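Local structure of SusD superfamily protein (Bacteroides fragilis NCTC 9343, 3NQP) at residues Thr214-Thr219 with Leu389-Asn394; Asn294-Gln297 with Glu301-Gly304; Thr433-Ile438 with Arg458-Lys463. The protein probably binds glycans at the bacterial outer membrane, as SusD-family proteins do in nutrient uptake. All coordinates share one frame; numbering follows the deposited sequence.

Contact 1 (Thr214-Thr219 with Leu389-Asn394); sequences TSKVTT and LAEIAN
Lys216 and Glu391 are the two residues that touch here, and a salt bridge accounts for the direct contact. Lys216 NZ lies 2.9 Å from Glu391 OE2, and the bond is also a hydrogen bond donated by the ammonium group. The approach is made on the anti side of the carboxylate, 32° out of its plane. Two chain shapes bring the groups together: Glu391 reaches out nearly straight with CG opposite the backbone N, while Lys216 turns at its third torsion (chi3 70°), which swings NZ toward the acid. Carbon atoms of each chain merely border the charged atom of the other: Lys216 CD comes to 3.6 Å from Glu391 OE2, and Glu391 CG to 3.4 Å from Lys216 NZ.

The bridge spans the ends of two helical elements' side chains: Lys216 is the last residue of helix 200-216, Val217 being the first to leave helical backbone angles, and Glu391 lies within helix 382-396. This helix-to-helix link is consistent with the largely helical, TPR-related fold of the SusD family.

Water provides the second link. It accepts from Lys216 NZ at 2.7 Å and donates to Glu391 O at 2.9 Å, so lysine reaches both the acid and the backbone of one residue. Further partners extend the charge network: Lys216 NZ also forms a salt bridge with Glu435 OE2, and Glu391 OE1 pairs with Arg458 NH2.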
# COMPACT_ATOMS: atom_id res chain seq x y z
N THR A 214 11.67 6.15 -9.79
CA THR A 214 12.67 6.12 -10.88
C THR A 214 13.84 7.07 -10.61
O THR A 214 14.93 6.86 -11.14
CB THR A 214 12.05 6.34 -12.27
OG1 THR A 214 11.37 7.59 -12.29
CG2 THR A 214 11.02 5.20 -12.58
N SER A 215 13.62 8.08 -9.76
CA SER A 215 14.72 8.93 -9.32
C SER A 215 15.83 8.15 -8.57
O SER A 215 17.01 8.49 -8.69
CB SER A 215 14.22 10.04 -8.39
OG SER A 215 13.35 10.96 -9.04
N LYS A 216 15.43 7.12 -7.82
CA LYS A 216 16.27 6.46 -6.87
C LYS A 216 16.65 5.00 -7.14
O LYS A 216 17.67 4.52 -6.64
CB LYS A 216 15.62 6.56 -5.48
CG LYS A 216 15.67 7.98 -4.96
CD LYS A 216 14.97 8.10 -3.55
CE LYS A 216 15.74 7.44 -2.45
NZ LYS A 216 15.23 8.00 -1.12
N VAL A 217 15.83 4.30 -7.91
CA VAL A 217 15.96 2.85 -8.11
C VAL A 217 16.26 2.51 -9.57
O VAL A 217 15.55 2.92 -10.46
CB VAL A 217 14.67 2.10 -7.70
CG1 VAL A 217 14.87 0.56 -7.68
CG2 VAL A 217 14.24 2.57 -6.31
N THR A 218 17.34 1.77 -9.77
CA THR A 218 17.66 1.11 -11.04
C THR A 218 17.02 -0.29 -11.07
O THR A 218 17.21 -1.10 -10.14
CB THR A 218 19.19 0.99 -11.22
OG1 THR A 218 19.75 2.30 -11.35
CG2 THR A 218 19.53 0.17 -12.46
N THR A 219 16.22 -0.55 -12.09
CA THR A 219 15.76 -1.92 -12.37
C THR A 219 16.16 -2.28 -13.79
O THR A 219 15.76 -1.61 -14.73
CB THR A 219 14.22 -2.05 -12.20
OG1 THR A 219 13.87 -1.56 -10.91
CG2 THR A 219 13.74 -3.55 -12.31
N LEU A 389 7.14 13.68 0.12
CA LEU A 389 7.84 14.97 -0.03
C LEU A 389 8.99 15.08 0.94
O LEU A 389 10.02 15.66 0.60
CB LEU A 389 6.86 16.13 0.16
CG LEU A 389 5.97 16.42 -1.05
CD1 LEU A 389 4.80 17.34 -0.72
CD2 LEU A 389 6.78 16.99 -2.18
N ALA A 390 8.86 14.51 2.14
CA ALA A 390 9.99 14.44 3.06
C ALA A 390 11.19 13.67 2.45
O ALA A 390 12.36 14.07 2.59
CB ALA A 390 9.59 13.83 4.40
N GLU A 391 10.88 12.54 1.80
CA GLU A 391 11.92 11.74 1.17
C GLU A 391 12.59 12.52 0.02
O GLU A 391 13.80 12.50 -0.10
CB GLU A 391 11.34 10.43 0.67
CG GLU A 391 12.39 9.50 0.08
CD GLU A 391 11.84 8.13 -0.22
OE1 GLU A 391 10.85 7.77 0.46
OE2 GLU A 391 12.41 7.44 -1.11
N ILE A 392 11.80 13.26 -0.77
CA ILE A 392 12.37 14.12 -1.83
C ILE A 392 13.28 15.18 -1.19
O ILE A 392 14.42 15.40 -1.65
CB ILE A 392 11.26 14.78 -2.69
CG1 ILE A 392 10.53 13.72 -3.55
CG2 ILE A 392 11.86 15.87 -3.57
CD1 ILE A 392 9.14 14.18 -4.22
N ALA A 393 12.81 15.81 -0.11
CA ALA A 393 13.58 16.78 0.65
C ALA A 393 14.94 16.21 1.08
O ALA A 393 16.00 16.84 0.91
CB ALA A 393 12.76 17.29 1.92
N ASN A 394 14.92 15.01 1.62
CA ASN A 394 16.15 14.37 2.03
C ASN A 394 17.11 14.23 0.82
O ASN A 394 18.30 14.47 0.98
CB ASN A 394 15.95 13.00 2.69
CG ASN A 394 17.15 12.57 3.51
OD1 ASN A 394 17.89 13.43 3.98
ND2 ASN A 394 17.33 11.26 3.72
O HOH W 1 15.72 10.38 0.08

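Contact 2 (Asn294-Gln297 with Glu301-Gly304); sequences NRYQ and EVFG
Gln297 runs along the 301-304 backbone, which is held to 294-297 by two bonds: Gln297 N donates to Glu301 O at 2.8 Å, and Phe303 N to Arg295 O at 2.7 Å. These flank Tyr296 and Val302, a non-hydrogen-bonded antiparallel pair forming a single bridge with CA atoms 4.4 Å apart. Along the Gln297 side chain, CB lies 3.7 Å from Glu301 O. CG, set opposite the carbonyl carbon (chi1 -48°), stays close to that oxygen and comes within 4.0 Å of Phe303 CD2. From there the extended chain carries the amide across to Val302, where NE2 donates to Val302 O at 3.2 Å. The bond is straight (171° at the hydrogen) and keeps to the amide plane, yet it meets the carbonyl from above, 40° out of its plane. NE2 also gives a bond to a water at 3.0 Å, which in turn donates weakly to Glu301 OE2. Tyr296 CE1 and Val302 CG2 pack at 3.8 Å, their side chains meeting obliquely. This hairpin-like turn, in the loop between strand 265-269 and helix 321-325, lies against strand 338-344: Tyr296 shares backbone hydrogen bonding with Tyr342, and Phe303 rests on Ile339 and Ser341.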
# COMPACT_ATOMS: atom_id res chain seq x y z
N ASN A 294 -9.01 -16.48 25.65
CA ASN A 294 -8.76 -16.90 27.04
C ASN A 294 -7.56 -16.20 27.65
O ASN A 294 -7.21 -16.48 28.76
CB ASN A 294 -8.58 -18.42 27.12
CG ASN A 294 -9.82 -19.16 26.65
OD1 ASN A 294 -10.94 -18.80 26.99
ND2 ASN A 294 -9.61 -20.17 25.83
N ARG A 295 -6.93 -15.28 26.93
CA ARG A 295 -5.83 -14.54 27.50
C ARG A 295 -6.44 -13.22 28.04
O ARG A 295 -7.67 -13.16 28.30
CB ARG A 295 -4.72 -14.31 26.47
CG ARG A 295 -4.11 -15.61 25.97
CD ARG A 295 -2.71 -15.52 25.35
NE ARG A 295 -2.31 -16.89 25.05
CZ ARG A 295 -2.58 -17.54 23.92
NH1 ARG A 295 -3.19 -16.93 22.90
NH2 ARG A 295 -2.24 -18.81 23.78
N TYR A 296 -5.61 -12.20 28.24
CA TYR A 296 -6.01 -11.01 28.96
C TYR A 296 -5.74 -9.73 28.17
O TYR A 296 -4.88 -9.68 27.33
CB TYR A 296 -5.31 -10.94 30.32
CG TYR A 296 -5.61 -12.14 31.16
CD1 TYR A 296 -6.70 -12.16 31.99
CD2 TYR A 296 -4.84 -13.31 31.03
CE1 TYR A 296 -7.03 -13.29 32.72
CE2 TYR A 296 -5.16 -14.45 31.76
CZ TYR A 296 -6.26 -14.43 32.59
OH TYR A 296 -6.58 -15.54 33.36
N GLN A 297 -6.53 -8.72 28.48
CA GLN A 297 -6.32 -7.36 28.03
C GLN A 297 -5.37 -6.65 28.98
O GLN A 297 -5.12 -7.12 30.09
CB GLN A 297 -7.66 -6.63 28.00
CG GLN A 297 -8.74 -7.45 27.30
CD GLN A 297 -10.03 -6.69 27.11
OE1 GLN A 297 -10.02 -5.58 26.59
NE2 GLN A 297 -11.14 -7.31 27.46
N GLU A 301 -8.41 -7.75 32.46
CA GLU A 301 -9.68 -8.39 32.17
C GLU A 301 -9.48 -9.49 31.15
O GLU A 301 -8.62 -9.36 30.30
CB GLU A 301 -10.63 -7.32 31.60
CG GLU A 301 -11.97 -7.76 31.29
CD GLU A 301 -12.86 -6.63 30.79
OE1 GLU A 301 -12.46 -5.44 30.81
OE2 GLU A 301 -13.97 -6.97 30.37
N VAL A 302 -10.27 -10.55 31.22
CA VAL A 302 -10.18 -11.64 30.23
C VAL A 302 -10.49 -11.06 28.83
O VAL A 302 -11.35 -10.21 28.68
CB VAL A 302 -11.12 -12.82 30.56
CG1 VAL A 302 -11.04 -13.90 29.51
CG2 VAL A 302 -10.75 -13.44 31.90
N PHE A 303 -9.73 -11.49 27.83
CA PHE A 303 -9.83 -10.88 26.50
C PHE A 303 -11.21 -11.11 25.84
O PHE A 303 -11.85 -10.18 25.37
CB PHE A 303 -8.69 -11.44 25.63
CG PHE A 303 -8.50 -10.71 24.32
CD1 PHE A 303 -9.31 -10.97 23.26
CD2 PHE A 303 -7.53 -9.73 24.20
CE1 PHE A 303 -9.13 -10.31 22.03
CE2 PHE A 303 -7.37 -9.05 23.01
CZ PHE A 303 -8.16 -9.37 21.92
N GLY A 304 -11.67 -12.36 25.80
CA GLY A 304 -12.99 -12.66 25.26
C GLY A 304 -13.09 -12.14 23.82
O GLY A 304 -12.17 -12.32 23.02
O HOH W 2 -13.90 -6.24 27.20

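Contact 3 (Thr433-Ile438 with Arg458-Lys463); sequences TNELAI and RMTLTK
Glu435 meets Thr460 through the one hydrogen bond between these segments, in which Thr460 N donates to Glu435 OE2 at 3.1 Å. The N-H points almost straight at the oxygen (167°) and arrives on the anti side of the carboxylate, 17° out of its plane. A bend at the second torsion (chi2 87°) turns the acid aside from the helix and sets OE2 in front of the amide. Within 458-463, Thr460 OG1 donates to Thr462 O at 2.8 Å, from above the carbonyl plane.

Apolar packing is confined to one pair: CE of the selenomethionine Met459, the first residue past helix 452-458, lies 3.5 Å from Ile438 CG2. Bent at its end, the Met459 chain carries CE against helix 431-445.

Close carbon-oxygen approaches accompany it. Met459 CE is 3.2 Å from Glu435 O, and Met459 CB is 3.4 Å from Glu435 OE2, so both the start and the tip of Met459 border the same glutamate.

Partners beyond the segments complete the surroundings of the carboxylate. Glu435 OE2 has its strongest partner in Lys216, OE1 accepts from Asn394, and nearby Arg458 pairs with Asp455. A buried carboxylate with a lysine, a backbone amide and an asparagine amide as donors would probably remain ionised, and it ties helix 431-445 to the chain leaving helix 452-458 by directed bonds as well as packing.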
# COMPACT_ATOMS: atom_id res chain seq x y z
N THR A 433 20.06 9.52 9.12
CA THR A 433 19.13 9.70 10.26
C THR A 433 17.77 10.12 9.69
O THR A 433 16.74 9.63 10.12
CB THR A 433 19.67 10.73 11.23
OG1 THR A 433 20.96 10.31 11.65
CG2 THR A 433 18.74 10.92 12.52
N ASN A 434 17.79 11.05 8.72
CA ASN A 434 16.60 11.51 8.05
C ASN A 434 15.87 10.39 7.31
O ASN A 434 14.66 10.24 7.45
CB ASN A 434 16.91 12.60 7.03
CG ASN A 434 17.21 13.96 7.66
OD1 ASN A 434 16.69 14.33 8.73
ND2 ASN A 434 18.07 14.71 6.99
N GLU A 435 16.58 9.63 6.47
CA GLU A 435 15.93 8.52 5.71
C GLU A 435 15.27 7.52 6.67
O GLU A 435 14.13 7.11 6.47
CB GLU A 435 16.96 7.80 4.83
CG GLU A 435 16.34 7.01 3.74
CD GLU A 435 16.08 7.82 2.47
OE1 GLU A 435 15.90 9.06 2.55
OE2 GLU A 435 16.05 7.22 1.39
N LEU A 436 15.98 7.14 7.73
CA LEU A 436 15.42 6.20 8.70
C LEU A 436 14.24 6.77 9.48
O LEU A 436 13.29 6.05 9.80
CB LEU A 436 16.49 5.64 9.63
CG LEU A 436 17.63 4.83 8.97
CD1 LEU A 436 18.76 4.54 9.96
CD2 LEU A 436 17.11 3.50 8.26
N ALA A 437 14.31 8.05 9.80
CA ALA A 437 13.21 8.74 10.46
C ALA A 437 11.94 8.73 9.58
O ALA A 437 10.83 8.59 10.10
CB ALA A 437 13.62 10.19 10.86
N ILE A 438 12.12 8.85 8.27
CA ILE A 438 10.99 8.90 7.32
C ILE A 438 10.44 7.48 7.22
O ILE A 438 9.23 7.27 7.36
CB ILE A 438 11.39 9.44 5.93
CG1 ILE A 438 11.74 10.94 5.97
CG2 ILE A 438 10.26 9.19 4.87
CD1 ILE A 438 12.57 11.40 4.68
N ARG A 458 13.22 1.13 -2.05
CA ARG A 458 13.41 2.45 -2.62
C ARG A 458 14.32 3.33 -1.81
O ARG A 458 15.19 3.99 -2.37
CB ARG A 458 12.06 3.14 -2.78
CG ARG A 458 12.04 4.44 -3.62
CD ARG A 458 10.71 5.20 -3.46
NE ARG A 458 10.49 5.56 -2.08
CZ ARG A 458 9.65 4.96 -1.22
NH1 ARG A 458 8.85 3.94 -1.58
NH2 ARG A 458 9.64 5.36 0.03
N MSE A 459 14.15 3.31 -0.49
CA MSE A 459 14.95 4.16 0.37
C MSE A 459 16.36 3.57 0.49
O MSE A 459 16.58 2.36 0.34
CB MSE A 459 14.29 4.34 1.75
CG MSE A 459 12.89 4.93 1.62
SE MSE A 459 12.05 5.32 3.28
CE MSE A 459 12.76 7.09 3.54
N THR A 460 17.31 4.46 0.69
CA THR A 460 18.73 4.13 0.68
C THR A 460 19.41 4.60 1.97
O THR A 460 18.97 5.57 2.61
CB THR A 460 19.44 4.77 -0.52
OG1 THR A 460 19.30 6.20 -0.49
CG2 THR A 460 18.88 4.24 -1.89
N LEU A 461 20.52 3.97 2.33
CA LEU A 461 21.12 4.25 3.62
C LEU A 461 21.81 5.63 3.57
O LEU A 461 21.85 6.35 4.56
CB LEU A 461 22.10 3.14 3.98
CG LEU A 461 22.65 3.14 5.41
CD1 LEU A 461 21.49 2.72 6.38
CD2 LEU A 461 23.90 2.21 5.46
N THR A 462 22.38 5.94 2.40
CA THR A 462 23.02 7.20 2.11
C THR A 462 22.58 7.66 0.72
O THR A 462 22.01 6.88 -0.04
CB THR A 462 24.55 7.09 2.13
OG1 THR A 462 24.98 6.07 1.25
CG2 THR A 462 25.06 6.78 3.53
N LYS A 463 22.81 8.95 0.42
CA LYS A 463 22.40 9.51 -0.86
C LYS A 463 23.14 8.73 -1.91
O LYS A 463 24.33 8.64 -1.87
CB LYS A 463 22.77 10.98 -0.98
CG LYS A 463 22.22 11.63 -2.27
CD LYS A 463 22.41 13.14 -2.21
CE LYS A 463 22.01 13.78 -3.53
NZ LYS A 463 23.05 13.61 -4.56

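Following the chain from the N terminus, the end of helix 200-216 opens contact 1, which closes at helix 382-396 after 169 intervening residues. Contact 2 is nested inside that long loop, closing a tight turn of three residues beside strand 338-344. Contact 3 begins after contact 1 has closed and joins helix 431-445 to the segment following helix 452-458, with 19 residues between. No loops cross. Contacts 1 and 3, with centres about 10 Å apart, touch and share a charge network, linking the end of helix 200-216 with three later helices. Contact 2 stands apart, centre to centre about 45 Å from contact 1 and about 40 Å from contact 3.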